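Hydrogenase expression/formation protein HypE (Desulfovibrio vulgaris subsp. vulgaris, PDB 2Z1U) binds ATP and magnesium and acts in the maturation of hydrogenase, as a member of the HypE family of AIR synthase-related proteins. Local coordinates at the interface of chains A and B. Sequence-based numbering; all coordinates share one arbitrary frame. Chains: chain A/B, Hydrogenase expression/formation protein HypE.

Contact 1: the interface of chains A and B. Residues chain A 43-45, 47, 126-127, 148; chain B 51-53, 148.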
ATOM      1  N   ALA A  43       3.736 -12.462  -0.611  1.00 51.92           N
ATOM      2  CA  ALA A  43       2.720 -13.479  -0.786  1.00 52.57           C
ATOM      3  C   ALA A  43       2.791 -14.049  -2.209  1.00 52.35           C
ATOM      4  O   ALA A  43       2.961 -13.299  -3.172  1.00 51.47           O
ATOM      5  CB  ALA A  43       1.344 -12.872  -0.518  1.00 51.83           C
ATOM      6  N   ARG A  44       2.644 -15.364  -2.331  1.00 51.90           N
ATOM      7  CA  ARG A  44       2.538 -16.031  -3.632  1.00 52.71           C
ATOM      8  C   ARG A  44       1.087 -16.072  -4.062  1.00 53.55           C
ATOM      9  O   ARG A  44       0.216 -16.533  -3.310  1.00 53.24           O
ATOM     10  CB  ARG A  44       3.105 -17.465  -3.598  1.00 53.77           C
ATOM     11  CG  ARG A  44       2.934 -18.190  -4.927  1.00 55.21           C
ATOM     12  CD  ARG A  44       2.923 -19.692  -4.765  1.00 62.65           C
ATOM     13  NE  ARG A  44       2.239 -20.335  -5.889  1.00 65.75           N
ATOM     14  CZ  ARG A  44       2.865 -20.936  -6.896  1.00 67.79           C
ATOM     15  NH1 ARG A  44       4.195 -20.989  -6.919  1.00 68.79           N
ATOM     16  NH2 ARG A  44       2.161 -21.495  -7.874  1.00 67.80           N
ATOM     17  N   LEU A  45       0.840 -15.585  -5.280  1.00 54.25           N
ATOM     18  CA  LEU A  45      -0.494 -15.426  -5.829  1.00 55.76           C
ATOM     19  C   LEU A  45      -0.633 -16.143  -7.180  1.00 56.59           C
ATOM     20  O   LEU A  45       0.216 -16.000  -8.061  1.00 56.65           O
ATOM     21  CB  LEU A  45      -0.782 -13.929  -5.998  1.00 55.45           C
ATOM     22  CG  LEU A  45      -1.479 -13.087  -4.920  1.00 57.13           C
ATOM     23  CD1 LEU A  45      -1.278 -13.527  -3.478  1.00 56.18           C
ATOM     24  CD2 LEU A  45      -1.164 -11.628  -5.102  1.00 56.76           C
ATOM     25  N   LEU A  47      -2.818 -15.896 -10.258  1.00 60.60           N
ATOM     26  CA  LEU A  47      -3.848 -15.049 -10.879  1.00 61.52           C
ATOM     27  C   LEU A  47      -3.924 -15.065 -12.419  1.00 62.32           C
ATOM     28  O   LEU A  47      -2.907 -15.202 -13.106  1.00 62.87           O
ATOM     29  CB  LEU A  47      -3.725 -13.606 -10.373  1.00 61.36           C
ATOM     30  CG  LEU A  47      -4.141 -13.304  -8.934  1.00 60.79           C
ATOM     31  CD1 LEU A  47      -3.641 -11.920  -8.524  1.00 61.96           C
ATOM     32  CD2 LEU A  47      -5.649 -13.391  -8.780  1.00 60.59           C
ATOM     33  N   VAL A 126      -3.536 -10.982   2.074  1.00 49.65           N
ATOM     34  CA  VAL A 126      -2.468 -11.974   1.820  1.00 48.90           C
ATOM     35  C   VAL A 126      -1.080 -11.589   2.300  1.00 48.97           C
ATOM     36  O   VAL A 126      -0.201 -12.443   2.391  1.00 47.93           O
ATOM     37  CB  VAL A 126      -2.373 -12.373   0.308  1.00 48.98           C
ATOM     38  CG1 VAL A 126      -3.655 -13.093  -0.136  1.00 47.54           C
ATOM     39  CG2 VAL A 126      -2.058 -11.133  -0.601  1.00 48.70           C
ATOM     40  N   THR A 127      -0.875 -10.307   2.587  1.00 48.93           N
ATOM     41  CA  THR A 127       0.464  -9.807   2.922  1.00 49.09           C
ATOM     42  C   THR A 127       0.295  -8.437   3.591  1.00 49.48           C
ATOM     43  O   THR A 127      -0.704  -7.761   3.385  1.00 48.68           O
ATOM     44  CB  THR A 127       1.404  -9.750   1.657  1.00 48.56           C
ATOM     45  OG1 THR A 127       2.789  -9.680   2.046  1.00 47.62           O
ATOM     46  CG2 THR A 127       1.072  -8.569   0.731  1.00 47.61           C
ATOM     47  N   ILE A 148      -5.697  -6.359  -5.651  1.00 51.25           N
ATOM     48  CA  ILE A 148      -5.433  -6.951  -6.942  1.00 52.57           C
ATOM     49  C   ILE A 148      -6.612  -7.838  -7.355  1.00 52.50           C
ATOM     50  O   ILE A 148      -7.099  -8.660  -6.569  1.00 51.97           O
ATOM     51  CB  ILE A 148      -4.070  -7.719  -6.947  1.00 52.43           C
ATOM     52  CG1 ILE A 148      -3.650  -8.073  -8.373  1.00 55.80           C
ATOM     53  CG2 ILE A 148      -4.105  -8.957  -6.064  1.00 54.92           C
ATOM     54  CD1 ILE A 148      -2.743  -6.997  -8.974  1.00 61.14           C
TER
ATOM     55  N   LEU B  51       2.525 -15.071  -9.093  1.00 55.91           N
ATOM     56  CA  LEU B  51       3.011 -13.725  -8.812  1.00 54.30           C
ATOM     57  C   LEU B  51       3.446 -13.605  -7.370  1.00 53.55           C
ATOM     58  O   LEU B  51       3.013 -14.377  -6.519  1.00 54.33           O
ATOM     59  CB  LEU B  51       1.928 -12.681  -9.110  1.00 53.87           C
ATOM     60  CG  LEU B  51       1.279 -12.719 -10.497  1.00 54.31           C
ATOM     61  CD1 LEU B  51       0.143 -11.752 -10.529  1.00 55.06           C
ATOM     62  CD2 LEU B  51       2.278 -12.415 -11.603  1.00 52.80           C
ATOM     63  N   ALA B  52       4.310 -12.634  -7.104  1.00 52.34           N
ATOM     64  CA  ALA B  52       4.708 -12.300  -5.748  1.00 51.75           C
ATOM     65  C   ALA B  52       4.245 -10.865  -5.424  1.00 51.73           C
ATOM     66  O   ALA B  52       4.436  -9.959  -6.232  1.00 50.93           O
ATOM     67  CB  ALA B  52       6.194 -12.444  -5.592  1.00 51.05           C
ATOM     68  N   MET B  53       3.625 -10.687  -4.257  1.00 51.03           N
ATOM     69  CA  MET B  53       3.103  -9.389  -3.828  1.00 51.18           C
ATOM     70  C   MET B  53       3.566  -9.030  -2.407  1.00 49.81           C
ATOM     71  O   MET B  53       3.462  -9.846  -1.478  1.00 50.29           O
ATOM     72  CB  MET B  53       1.566  -9.381  -3.904  1.00 50.57           C
ATOM     73  CG  MET B  53       0.888  -8.106  -3.376  1.00 51.46           C
ATOM     74  SD  MET B  53      -0.929  -8.250  -3.305  1.00 54.78           S
ATOM     75  CE  MET B  53      -1.426  -6.531  -3.308  1.00 51.40           C
ATOM     76  N   ILE B 148       4.387  -5.825  -7.187  1.00 51.25           N
ATOM     77  CA  ILE B 148       3.928  -7.046  -7.807  1.00 52.57           C
ATOM     78  C   ILE B 148       4.961  -7.524  -8.833  1.00 52.50           C
ATOM     79  O   ILE B 148       5.442  -6.746  -9.665  1.00 51.97           O
ATOM     80  CB  ILE B 148       2.502  -6.869  -8.424  1.00 52.43           C
ATOM     81  CG1 ILE B 148       1.898  -8.222  -8.797  1.00 55.80           C
ATOM     82  CG2 ILE B 148       2.505  -5.924  -9.617  1.00 54.92           C
ATOM     83  CD1 ILE B 148       1.046  -8.788  -7.660  1.00 61.14           C
TER
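A:Leu45 and B:Met53 meet at the apolar centre of this strand-to-strand interface. Methyl CD2 of A:Leu45 packs on the CB of B:Met53 at 3.7 Å. The same methyl lies near the sulphur, and the two side chains cross obliquely. CG of B:Met53 stands anti to its backbone N (chi1 176°), and the chain runs extended beyond it. This carries the thioether past A:Leu45 towards A:Val126. There the side chains cross at about a right angle, with CG2 of A:Val126 at 4.1 Å from SD of B:Met53. The methyl CG2 of A:Ile148 also faces this sulphur. A:Ile148 and its two-fold mate B:Ile148 approach tip to tip, with their CD1 methyls 4.4 Å apart. A:Leu47 and B:Leu51 make a looser outer contact through their CD1 methyls.

The polar rim is a short antiparallel ladder. The amide N of A:Ala43 gives a hydrogen bond to O of B:Met53 at 2.8 Å, and N of B:Met53 returns one to O of A:Ala43. Methyl CG2 of A:Thr127 packs against the same carbonyl O of B:Met53 at 3.5 Å. One step along, N of B:Leu51 donates to O of A:Leu45 at 2.7 Å, and N of A:Leu45 donates to O of B:Leu51. A:Arg44 pairs with B:Ala52 in the same register.

The bonds pair strand 43-46 of chain A antiparallel with strand 50-58 of chain B. The pairing may form part of a beta barrel built from both chains. Strands 124-133 and 141-151 supply A:Val126, A:Thr127 and both copies of Ile148, which line the apolar side of this pairing.

Contact 2: the interface of chains A and B. Residues chain A 55-57, 144, 223; chain B 95, 97, 128-129, 131.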
ATOM      1  N   THR A  55      -4.327   1.228  -5.016  1.00 48.30           N
ATOM      2  CA  THR A  55      -3.938   1.441  -3.620  1.00 48.44           C
ATOM      3  C   THR A  55      -4.648   2.669  -3.032  1.00 48.77           C
ATOM      4  O   THR A  55      -4.909   3.622  -3.739  1.00 49.92           O
ATOM      5  CB  THR A  55      -2.400   1.588  -3.449  1.00 47.05           C
ATOM      6  OG1 THR A  55      -2.070   1.455  -2.065  1.00 48.73           O
ATOM      7  CG2 THR A  55      -1.882   2.976  -3.944  1.00 47.89           C
ATOM      8  N   ASP A  56      -4.918   2.639  -1.733  1.00 49.13           N
ATOM      9  CA  ASP A  56      -5.476   3.800  -1.036  1.00 48.70           C
ATOM     10  C   ASP A  56      -5.037   3.786   0.409  1.00 48.22           C
ATOM     11  O   ASP A  56      -4.994   2.723   1.029  1.00 48.00           O
ATOM     12  CB  ASP A  56      -7.027   3.807  -1.107  1.00 47.98           C
ATOM     13  CG  ASP A  56      -7.544   4.546  -2.321  1.00 50.57           C
ATOM     14  OD1 ASP A  56      -7.340   5.771  -2.366  1.00 51.06           O
ATOM     15  OD2 ASP A  56      -8.178   3.932  -3.209  1.00 49.45           O
ATOM     16  N   SER A  57      -4.696   4.960   0.942  1.00 47.71           N
ATOM     17  CA  SER A  57      -4.469   5.078   2.372  1.00 48.38           C
ATOM     18  C   SER A  57      -5.726   5.647   3.002  1.00 48.93           C
ATOM     19  O   SER A  57      -6.440   6.414   2.370  1.00 49.22           O
ATOM     20  CB  SER A  57      -3.293   5.990   2.708  1.00 47.64           C
ATOM     21  OG  SER A  57      -2.092   5.530   2.133  1.00 48.80           O
ATOM     22  N   ASN A 144      -2.911   1.685   4.852  1.00 49.10           N
ATOM     23  CA  ASN A 144      -2.945   1.570   3.414  1.00 48.72           C
ATOM     24  C   ASN A 144      -3.394   0.165   3.027  1.00 49.52           C
ATOM     25  O   ASN A 144      -2.978  -0.836   3.644  1.00 49.11           O
ATOM     26  CB  ASN A 144      -1.569   1.856   2.805  1.00 49.11           C
ATOM     27  CG  ASN A 144      -1.571   1.699   1.287  1.00 49.65           C
ATOM     28  OD1 ASN A 144      -1.502   0.584   0.788  1.00 52.11           O
ATOM     29  ND2 ASN A 144      -1.651   2.818   0.557  1.00 48.03           N
ATOM     30  N   ARG A 223     -13.753  11.183  -2.398  1.00 49.91           N
ATOM     31  CA  ARG A 223     -13.396  12.580  -2.119  1.00 50.05           C
ATOM     32  C   ARG A 223     -13.864  13.467  -3.239  1.00 50.27           C
ATOM     33  O   ARG A 223     -13.660  13.152  -4.407  1.00 51.32           O
ATOM     34  CB  ARG A 223     -11.896  12.765  -1.915  1.00 50.14           C
ATOM     35  CG  ARG A 223     -11.414  12.231  -0.597  1.00 52.57           C
ATOM     36  CD  ARG A 223     -10.156  11.401  -0.858  1.00 58.19           C
ATOM     37  NE  ARG A 223      -9.013  12.255  -0.788  1.00 56.49           N
ATOM     38  CZ  ARG A 223      -7.823  12.036  -1.342  1.00 55.94           C
ATOM     39  NH1 ARG A 223      -7.559  10.975  -2.090  1.00 53.70           N
ATOM     40  NH2 ARG A 223      -6.895  12.947  -1.157  1.00 50.98           N
TER
ATOM     41  N   GLY B  95       1.347   5.033  -2.031  1.00 50.74           N
ATOM     42  CA  GLY B  95       0.339   5.728  -1.264  1.00 49.79           C
ATOM     43  C   GLY B  95       1.064   6.739  -0.402  1.00 49.99           C
ATOM     44  O   GLY B  95       1.807   6.366   0.506  1.00 49.33           O
ATOM     45  N   ILE B  97       1.104   9.720   2.351  1.00 50.64           N
ATOM     46  CA  ILE B  97       0.406  10.409   3.441  1.00 50.93           C
ATOM     47  C   ILE B  97       1.229  11.645   3.805  1.00 50.79           C
ATOM     48  O   ILE B  97       2.382  11.532   4.213  1.00 51.05           O
ATOM     49  CB  ILE B  97       0.174   9.492   4.669  1.00 51.22           C
ATOM     50  CG1 ILE B  97      -0.642   8.255   4.246  1.00 50.77           C
ATOM     51  CG2 ILE B  97      -0.549  10.272   5.799  1.00 50.51           C
ATOM     52  CD1 ILE B  97      -0.687   7.120   5.275  1.00 50.81           C
ATOM     53  N   GLY B 128      -1.597   4.974  -7.652  1.00 50.41           N
ATOM     54  CA  GLY B 128      -1.207   5.736  -6.476  1.00 51.09           C
ATOM     55  C   GLY B 128      -2.348   6.330  -5.668  1.00 51.54           C
ATOM     56  O   GLY B 128      -3.526   6.221  -6.022  1.00 50.76           O
ATOM     57  N   ASP B 129      -1.970   6.951  -4.556  1.00 51.83           N
ATOM     58  CA  ASP B 129      -2.910   7.679  -3.720  1.00 51.09           C
ATOM     59  C   ASP B 129      -2.150   8.775  -3.010  1.00 50.43           C
ATOM     60  O   ASP B 129      -0.973   8.622  -2.729  1.00 50.15           O
ATOM     61  CB  ASP B 129      -3.550   6.743  -2.687  1.00 50.20           C
ATOM     62  CG  ASP B 129      -4.660   7.424  -1.898  1.00 51.00           C
ATOM     63  OD1 ASP B 129      -5.599   7.965  -2.541  1.00 49.00           O
ATOM     64  OD2 ASP B 129      -4.609   7.412  -0.652  1.00 49.29           O
ATOM     65  N   LYS B 131      -2.915  11.394   0.236  1.00 50.63           N
ATOM     66  CA  LYS B 131      -3.722  11.898   1.331  1.00 50.43           C
ATOM     67  C   LYS B 131      -2.898  13.005   1.993  1.00 50.66           C
ATOM     68  O   LYS B 131      -1.710  12.831   2.251  1.00 50.25           O
ATOM     69  CB  LYS B 131      -4.064  10.773   2.339  1.00 51.00           C
ATOM     70  CG  LYS B 131      -5.053   9.658   1.869  1.00 48.99           C
ATOM     71  CD  LYS B 131      -6.397  10.240   1.352  1.00 50.96           C
ATOM     72  CE  LYS B 131      -7.515   9.226   1.144  1.00 50.99           C
ATOM     73  NZ  LYS B 131      -7.249   8.110   0.159  1.00 51.43           N
TER
HETATM   74  O   HOH W   1      -4.507   3.560  -6.963  1.00 24.78           O
HETATM   75  O   HOH W   2      -5.946   6.082  -4.818  1.00 28.53           O
HETATM   76  O   HOH W   3      -2.001   7.410   0.231  1.00 30.47           O
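The guanidinium of A:Arg223 carries CD of B:Lys131 on one face, 3.5 Å above the plane and over its centre. NH1 of A:Arg223 points to the carboxylate of B:Asp129, forming a long salt bridge with OD1 at 3.6 Å. These two planes are steeply turned. The carboxylates of A:Asp56 and B:Asp129 also stand steeply to each other. Their OD1 atoms lie 2.8 Å apart. Both residues are magnesium ligands, so a metal could bridge them. NZ of B:Lys131 makes a salt bridge to OD1 of A:Asp56 at 3.4 Å.

Bends at chi2 (-55°) and chi4 (-60°) bring NZ of B:Lys131 to both A:Ser57 and B:Asp129. Within chain B, NZ meets OD2 of B:Asp129 on the syn side at 2.8 Å, as hydrogen bond and salt bridge. This helps position the carboxylate for A:Ser57. Across the interface NZ donates to the carbonyl O of A:Ser57 at 2.9 Å. The backbone N of A:Ser57 approaches the same OD2 from above the carboxylate plane, and this bond is nearly straight (172° at H). Water 3 links OD2 to OG of A:Ser57. That hydroxyl also accepts from ND2 of A:Asn144, which donates to OG1 of A:Thr55 as well. Both partners lie close to the amide plane, so the bonds hold the amide's rotation. CB of A:Ser57 rests on CG1 of B:Ile97. Waters 1 and 2 bridge the carbonyls of A:Thr55 and B:Gly128.

Strand 50-58 of chain A here passes over strands 87-99 and 124-133 of chain B. A:Asn144 comes from strand 141-151, and A:Arg223 from a loop. A:Asp56, A:Arg223, B:Gly128, B:Asp129 and B:Lys131 belong to the ATP and magnesium site, which therefore appears to draw on both chains.

The C-alpha centres of contact 1 and contact 2 lie about 19 Å apart along one two-fold interface. Each has a twin with the chains exchanged. Both use strands 50-58 and 124-133, but from opposite chains: 50-58 comes from chain B in contact 1 and from chain A in contact 2. By symmetry each chain's strand 50-58 does both jobs, its early part in contact 1 and its later part in contact 2. Contact 1 appears to serve mainly to join the chains. In sequence its ATP-binding Thr127 directly precedes Gly128 and Asp129, which contact 2 shows on chain B. Dimer assembly and nucleotide binding may therefore be coupled.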